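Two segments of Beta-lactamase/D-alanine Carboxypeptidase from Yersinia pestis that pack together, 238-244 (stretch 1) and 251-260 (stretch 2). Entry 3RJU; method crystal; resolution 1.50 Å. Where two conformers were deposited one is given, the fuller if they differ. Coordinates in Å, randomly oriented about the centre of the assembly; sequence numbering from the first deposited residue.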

ATOM      1  N   HIS A 238      -6.855  -6.164 -11.163  1.00  9.90           N
ATOM      2  CA  HIS A 238      -8.279  -6.004 -10.896  1.00 12.14           C
ATOM      3  C   HIS A 238      -8.546  -4.934  -9.838  1.00 11.49           C
ATOM      4  O   HIS A 238      -9.484  -4.146  -9.983  1.00 13.66           O
ATOM      5  N   TRP A 239      -7.711  -4.887  -8.800  1.00 11.35           N
ATOM      6  CA  TRP A 239      -7.863  -3.888  -7.748  1.00 10.82           C
ATOM      7  C   TRP A 239      -7.626  -2.486  -8.296  1.00 10.39           C
ATOM      8  O   TRP A 239      -8.416  -1.558  -8.068  1.00 10.91           O
HETATM    9  N   MSE A 240      -6.540  -2.332  -9.041  1.00  7.90           N
HETATM   10  CA  MSE A 240      -6.175  -1.023  -9.554  1.00  9.12           C
HETATM   11  C   MSE A 240      -7.242  -0.515 -10.542  1.00 10.36           C
HETATM   12  O   MSE A 240      -7.523   0.685 -10.603  1.00 10.44           O
ATOM     13  N   GLN A 241      -7.837  -1.428 -11.304  1.00 10.15           N
ATOM     14  CA  GLN A 241      -8.823  -1.066 -12.329  1.00 11.46           C
ATOM     15  C   GLN A 241     -10.005  -0.289 -11.747  1.00 11.91           C
ATOM     16  O   GLN A 241     -10.609   0.535 -12.434  1.00 12.19           O
ATOM     17  N   GLN A 242     -10.357  -0.545 -10.486  0.51 12.66           N
ATOM     18  CA  GLN A 242     -11.539   0.126  -9.923  0.51 12.83           C
ATOM     19  C   GLN A 242     -11.364   1.637  -9.759  0.51 11.10           C
ATOM     20  O   GLN A 242     -12.344   2.354  -9.555  0.51 11.20           O
ATOM     21  N   PHE A 243     -10.131   2.127  -9.870  1.00 10.22           N
ATOM     22  CA  PHE A 243      -9.899   3.578  -9.801  1.00 10.04           C
ATOM     23  C   PHE A 243      -9.952   4.280 -11.154  1.00 11.55           C
ATOM     24  O   PHE A 243      -9.891   5.503 -11.221  1.00 13.53           O
ATOM     25  N   LEU A 244     -10.086   3.504 -12.224  1.00 12.37           N
ATOM     26  CA  LEU A 244      -9.869   4.009 -13.580  1.00 12.37           C
ATOM     27  C   LEU A 244     -11.075   3.710 -14.435  1.00 13.56           C
ATOM     28  O   LEU A 244     -11.591   2.601 -14.405  1.00 17.01           O
ATOM     29  N   PRO A 251     -15.261   4.078 -12.511  1.00 14.37           N
ATOM     30  CA  PRO A 251     -14.593   3.753 -11.248  1.00 13.79           C
ATOM     31  C   PRO A 251     -15.588   3.357 -10.166  1.00 13.22           C
ATOM     32  O   PRO A 251     -16.762   3.770 -10.210  1.00 13.51           O
ATOM     33  N   LYS A 252     -15.114   2.592  -9.188  1.00 12.77           N
ATOM     34  CA  LYS A 252     -15.952   2.201  -8.054  1.00 11.94           C
ATOM     35  C   LYS A 252     -16.488   3.439  -7.334  1.00 13.50           C
ATOM     36  O   LYS A 252     -15.868   4.509  -7.351  1.00 14.06           O
ATOM     37  N   ARG A 253     -17.641   3.266  -6.697  1.00 13.91           N
ATOM     38  CA  ARG A 253     -18.338   4.353  -6.028  1.00 15.84           C
ATOM     39  C   ARG A 253     -17.456   5.122  -5.039  1.00 13.54           C
ATOM     40  O   ARG A 253     -17.526   6.349  -4.953  1.00 14.40           O
ATOM     41  N   SER A 254     -16.625   4.407  -4.294  1.00 12.25           N
ATOM     42  CA  SER A 254     -15.808   5.031  -3.251  1.00 12.72           C
ATOM     43  C   SER A 254     -14.433   5.505  -3.726  1.00 11.08           C
ATOM     44  O   SER A 254     -13.627   5.928  -2.888  1.00 10.64           O
ATOM     45  N   ALA A 255     -14.133   5.420  -5.032  1.00 11.09           N
ATOM     46  CA  ALA A 255     -12.760   5.727  -5.486  1.00 11.44           C
ATOM     47  C   ALA A 255     -12.325   7.142  -5.129  1.00 11.50           C
ATOM     48  O   ALA A 255     -11.206   7.359  -4.650  1.00 11.40           O
ATOM     49  N   LYS A 256     -13.213   8.106  -5.357  1.00 12.57           N
ATOM     50  CA  LYS A 256     -12.871   9.499  -5.067  1.00 12.17           C
ATOM     51  C   LYS A 256     -12.693   9.750  -3.579  1.00 12.68           C
ATOM     52  O   LYS A 256     -11.788  10.479  -3.179  1.00 14.39           O
ATOM     53  N   ARG A 257     -13.539   9.138  -2.757  1.00 10.41           N
ATOM     54  CA  ARG A 257     -13.375   9.292  -1.312  1.00 10.34           C
ATOM     55  C   ARG A 257     -12.076   8.638  -0.865  1.00 10.63           C
ATOM     56  O   ARG A 257     -11.369   9.151   0.003  1.00 11.46           O
ATOM     57  N   GLU A 258     -11.735   7.504  -1.469  1.00 10.55           N
ATOM     58  CA  GLU A 258     -10.508   6.824  -1.070  1.00 10.00           C
ATOM     59  C   GLU A 258      -9.283   7.649  -1.383  1.00  9.44           C
ATOM     60  O   GLU A 258      -8.287   7.546  -0.677  1.00 10.75           O
ATOM     61  N   GLN A 259      -9.365   8.461  -2.437  1.00 10.76           N
ATOM     62  CA  GLN A 259      -8.216   9.245  -2.907  1.00 11.39           C
ATOM     63  C   GLN A 259      -8.286  10.711  -2.503  1.00 11.04           C
ATOM     64  O   GLN A 259      -7.498  11.537  -2.974  1.00 12.40           O
ATOM     65  N   ALA A 260      -9.205  11.025  -1.595  1.00 10.56           N
ATOM     66  CA  ALA A 260      -9.318  12.390  -1.086  1.00 11.70           C
ATOM     67  C   ALA A 260      -8.043  12.783  -0.348  1.00 12.02           C
ATOM     68  O   ALA A 260      -7.437  11.976   0.375  1.00 11.60           O
TER

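This is a small, mixed contact, burying 388 Å² summed over both sides, in which one backbone hydrogen bond fixes the start of stretch 2 against the turn of stretch 1, and the side chains of K252 and F243 pack against each other beside the K252-E258 salt bridge.

The backbone bond runs from K252 N to Q242 O, at 2.8 Å with an N-H...O angle of 158°, close to linear. The same carbonyl lies 3.1 Å from P251 CA, so the chain of stretch 2 passes tightly over the Q241 to L244 type I turn; the nearest CA atoms across the stretches belong to F243 and P251, 4.9 Å apart. The proline ring borders this junction, with P251 CG 4.0 Å from F243 O.

K252 has the largest area covered by the other stretch of any residue in stretch 2, 77 Å². Its CA-to-CB bond points toward stretch 1, and after a p chi1 the remaining torsions are all t (-179°, 174°, 179°), giving an extended chain. That extension lays K252 CE over one face of the F243 ring, 3.9 Å from the ring centroid and 25° off the normal, a CH-pi contact. The ammonium then reaches E258: K252 NZ to E258 OE1 is a 2.8 Å salt bridge, while the bond from K252 NZ to E258 OE2, at 2.9 Å, is weak. S254, chi1 p, adds a hydrogen bond from OG to E258 OE2 at 2.6 Å, so the carboxylate is held from within its own stretch.

F243 starts from a CA-to-CB bond directed away from stretch 2, yet with chi1 m (-60°) and chi2 -90° the end of its ring comes nearer. E258 OE1 sits at the ring edge, near its plane, 3.4 Å from F243 CZ. A255 CB provides an apolar neighbour 4.0 Å from F243 CD1, and Q259 NE2 approaches that same CD1 to 3.7 Å.

The CA-to-CB bond of Q242 points toward stretch 2, but its chi1 (13°) and chi2 (143°) lie between wells, and this is one of two deposited conformers. In it, Q242 NE2 donates to W239 O at 2.9 Å, 146°. The fit against lysine is tight: Q242 OE1 is 2.7 Å from K252 CD, and Q242 NE2 is 2.8 Å from K252 NZ, a pair of donors that cannot bond to each other.

One water bridges the stretches, donating to both F243 O and Q259 OE1 at 2.9 Å each.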

ATOM      1  CB  HIS A 238      -8.914  -7.346 -10.506  1.00 16.61           C
ATOM      2  CG  HIS A 238      -8.851  -8.371 -11.594  1.00 22.88           C
ATOM      3  ND1 HIS A 238      -9.299  -8.119 -12.873  1.00 27.35           N
ATOM      4  CD2 HIS A 238      -8.383  -9.642 -11.604  1.00 25.43           C
ATOM      5  CE1 HIS A 238      -9.111  -9.190 -13.626  1.00 28.66           C
ATOM      6  NE2 HIS A 238      -8.555 -10.129 -12.878  1.00 28.54           N
ATOM      7  CB  TRP A 239      -6.908  -4.162  -6.579  1.00  9.44           C
ATOM      8  CG  TRP A 239      -7.217  -3.320  -5.391  1.00  9.87           C
ATOM      9  CD1 TRP A 239      -8.181  -3.558  -4.468  1.00 11.38           C
ATOM     10  CD2 TRP A 239      -6.580  -2.094  -5.004  1.00  8.97           C
ATOM     11  NE1 TRP A 239      -8.197  -2.552  -3.525  1.00  9.70           N
ATOM     12  CE2 TRP A 239      -7.217  -1.646  -3.824  1.00  8.24           C
ATOM     13  CE3 TRP A 239      -5.526  -1.341  -5.529  1.00 10.21           C
ATOM     14  CZ2 TRP A 239      -6.844  -0.469  -3.165  1.00  8.25           C
ATOM     15  CZ3 TRP A 239      -5.159  -0.170  -4.881  1.00 10.99           C
ATOM     16  CH2 TRP A 239      -5.814   0.248  -3.705  1.00 10.83           C
HETATM   17  CB  MSE A 240      -4.802  -1.104 -10.230  1.00 10.17           C
HETATM   18  CG  MSE A 240      -4.317   0.233 -10.726  1.00 10.82           C
HETATM   19 SE   MSE A 240      -2.410   0.263 -11.166  0.76 12.14          SE
HETATM   20  CE  MSE A 240      -2.455  -0.902 -12.724  1.00 12.31           C
ATOM     21  CB  GLN A 241      -9.332  -2.326 -13.058  1.00 11.02           C
ATOM     22  CG  GLN A 241     -10.359  -2.052 -14.189  1.00 11.53           C
ATOM     23  CD  GLN A 241      -9.756  -1.293 -15.343  1.00 12.21           C
ATOM     24  OE1 GLN A 241      -9.058  -1.872 -16.173  1.00 13.58           O
ATOM     25  NE2 GLN A 241      -9.983   0.020 -15.381  1.00 10.63           N
ATOM     26  CB  GLN A 242     -12.084  -0.510  -8.624  0.51 15.52           C
ATOM     27  CG  GLN A 242     -11.218  -1.526  -7.911  0.51 15.71           C
ATOM     28  CD  GLN A 242     -11.310  -1.432  -6.385  0.51 13.66           C
ATOM     29  OE1 GLN A 242     -12.392  -1.503  -5.781  0.51 17.84           O
ATOM     30  NE2 GLN A 242     -10.178  -1.266  -5.764  0.51  4.47           N
ATOM     31  CB  PHE A 243      -8.563   3.899  -9.117  1.00 10.13           C
ATOM     32  CG  PHE A 243      -8.470   3.378  -7.703  1.00 10.02           C
ATOM     33  CD1 PHE A 243      -8.885   4.157  -6.631  1.00 11.33           C
ATOM     34  CD2 PHE A 243      -7.989   2.100  -7.451  1.00  9.64           C
ATOM     35  CE1 PHE A 243      -8.821   3.675  -5.334  1.00  9.51           C
ATOM     36  CE2 PHE A 243      -7.921   1.612  -6.152  1.00 11.05           C
ATOM     37  CZ  PHE A 243      -8.311   2.408  -5.094  1.00 10.48           C
ATOM     38  CB  LEU A 244      -8.646   3.307 -14.196  1.00 12.47           C
ATOM     39  CG  LEU A 244      -7.371   3.417 -13.368  1.00 11.64           C
ATOM     40  CD1 LEU A 244      -6.236   2.596 -13.991  1.00 13.42           C
ATOM     41  CD2 LEU A 244      -6.975   4.880 -13.245  1.00 11.88           C
ATOM     42  CB  PRO A 251     -13.906   5.065 -10.869  1.00 13.68           C
ATOM     43  CG  PRO A 251     -13.754   5.792 -12.182  1.00 14.01           C
ATOM     44  CD  PRO A 251     -14.972   5.452 -12.958  1.00 14.78           C
ATOM     45  CB  LYS A 252     -15.174   1.311  -7.074  1.00 13.14           C
ATOM     46  CG  LYS A 252     -13.914   1.969  -6.513  1.00 15.20           C
ATOM     47  CD  LYS A 252     -13.148   1.049  -5.544  1.00 16.56           C
ATOM     48  CE  LYS A 252     -11.831   1.656  -5.097  1.00 15.39           C
ATOM     49  NZ  LYS A 252     -11.112   0.763  -4.151  1.00 12.75           N
ATOM     50  CB  ARG A 253     -19.589   3.807  -5.322  1.00 19.89           C
ATOM     51  CG  ARG A 253     -20.386   4.862  -4.582  1.00 24.25           C
ATOM     52  CD  ARG A 253     -21.772   4.346  -4.216  1.00 26.77           C
ATOM     53  NE  ARG A 253     -21.730   3.338  -3.156  1.00 28.53           N
ATOM     54  CZ  ARG A 253     -21.707   3.639  -1.860  1.00 29.20           C
ATOM     55  NH1 ARG A 253     -21.732   4.909  -1.480  1.00 29.33           N
ATOM     56  NH2 ARG A 253     -21.677   2.677  -0.944  1.00 29.45           N
ATOM     57  CB  SER A 254     -15.584   4.053  -2.101  1.00 14.38           C
ATOM     58  OG  SER A 254     -14.893   2.897  -2.554  1.00 15.31           O
ATOM     59  CB  ALA A 255     -12.613   5.514  -6.985  1.00 12.39           C
ATOM     60  CB  LYS A 256     -13.867  10.474  -5.693  1.00 15.58           C
ATOM     61  CG  LYS A 256     -13.614  10.645  -7.179  1.00 18.40           C
ATOM     62  CD  LYS A 256     -14.630  11.548  -7.846  1.00 23.28           C
ATOM     63  CE  LYS A 256     -14.253  11.784  -9.306  1.00 26.95           C
ATOM     64  NZ  LYS A 256     -15.334  12.459 -10.076  1.00 29.72           N
ATOM     65  CB  ARG A 257     -14.574   8.713  -0.552  1.00 11.32           C
ATOM     66  CG  ARG A 257     -15.788   9.640  -0.546  1.00 12.64           C
ATOM     67  CD  ARG A 257     -16.959   9.014   0.194  1.00 15.07           C
ATOM     68  NE  ARG A 257     -17.758   8.172  -0.695  1.00 17.53           N
ATOM     69  CZ  ARG A 257     -17.911   6.859  -0.578  1.00 17.78           C
ATOM     70  NH1 ARG A 257     -17.297   6.179   0.398  1.00 17.24           N
ATOM     71  NH2 ARG A 257     -18.659   6.220  -1.466  1.00 17.04           N
ATOM     72  CB  GLU A 258     -10.390   5.473  -1.753  1.00  9.85           C
ATOM     73  CG  GLU A 258     -11.328   4.426  -1.157  1.00 10.08           C
ATOM     74  CD  GLU A 258     -11.281   3.123  -1.917  1.00 11.27           C
ATOM     75  OE1 GLU A 258     -10.170   2.673  -2.273  1.00  9.93           O
ATOM     76  OE2 GLU A 258     -12.360   2.545  -2.167  1.00 10.53           O
ATOM     77  CB  GLN A 259      -8.054   9.083  -4.427  1.00 12.96           C
ATOM     78  CG  GLN A 259      -7.698   7.658  -4.783  1.00 13.25           C
ATOM     79  CD  GLN A 259      -7.261   7.484  -6.221  1.00 15.52           C
ATOM     80  OE1 GLN A 259      -7.868   8.035  -7.139  1.00 16.95           O
ATOM     81  NE2 GLN A 259      -6.194   6.703  -6.424  1.00 15.09           N
ATOM     82  CB  ALA A 260     -10.520  12.512  -0.156  1.00 12.90           C
TER
HETATM   83  O   HOH W   1     -10.032   7.148  -8.867  1.00 27.17           O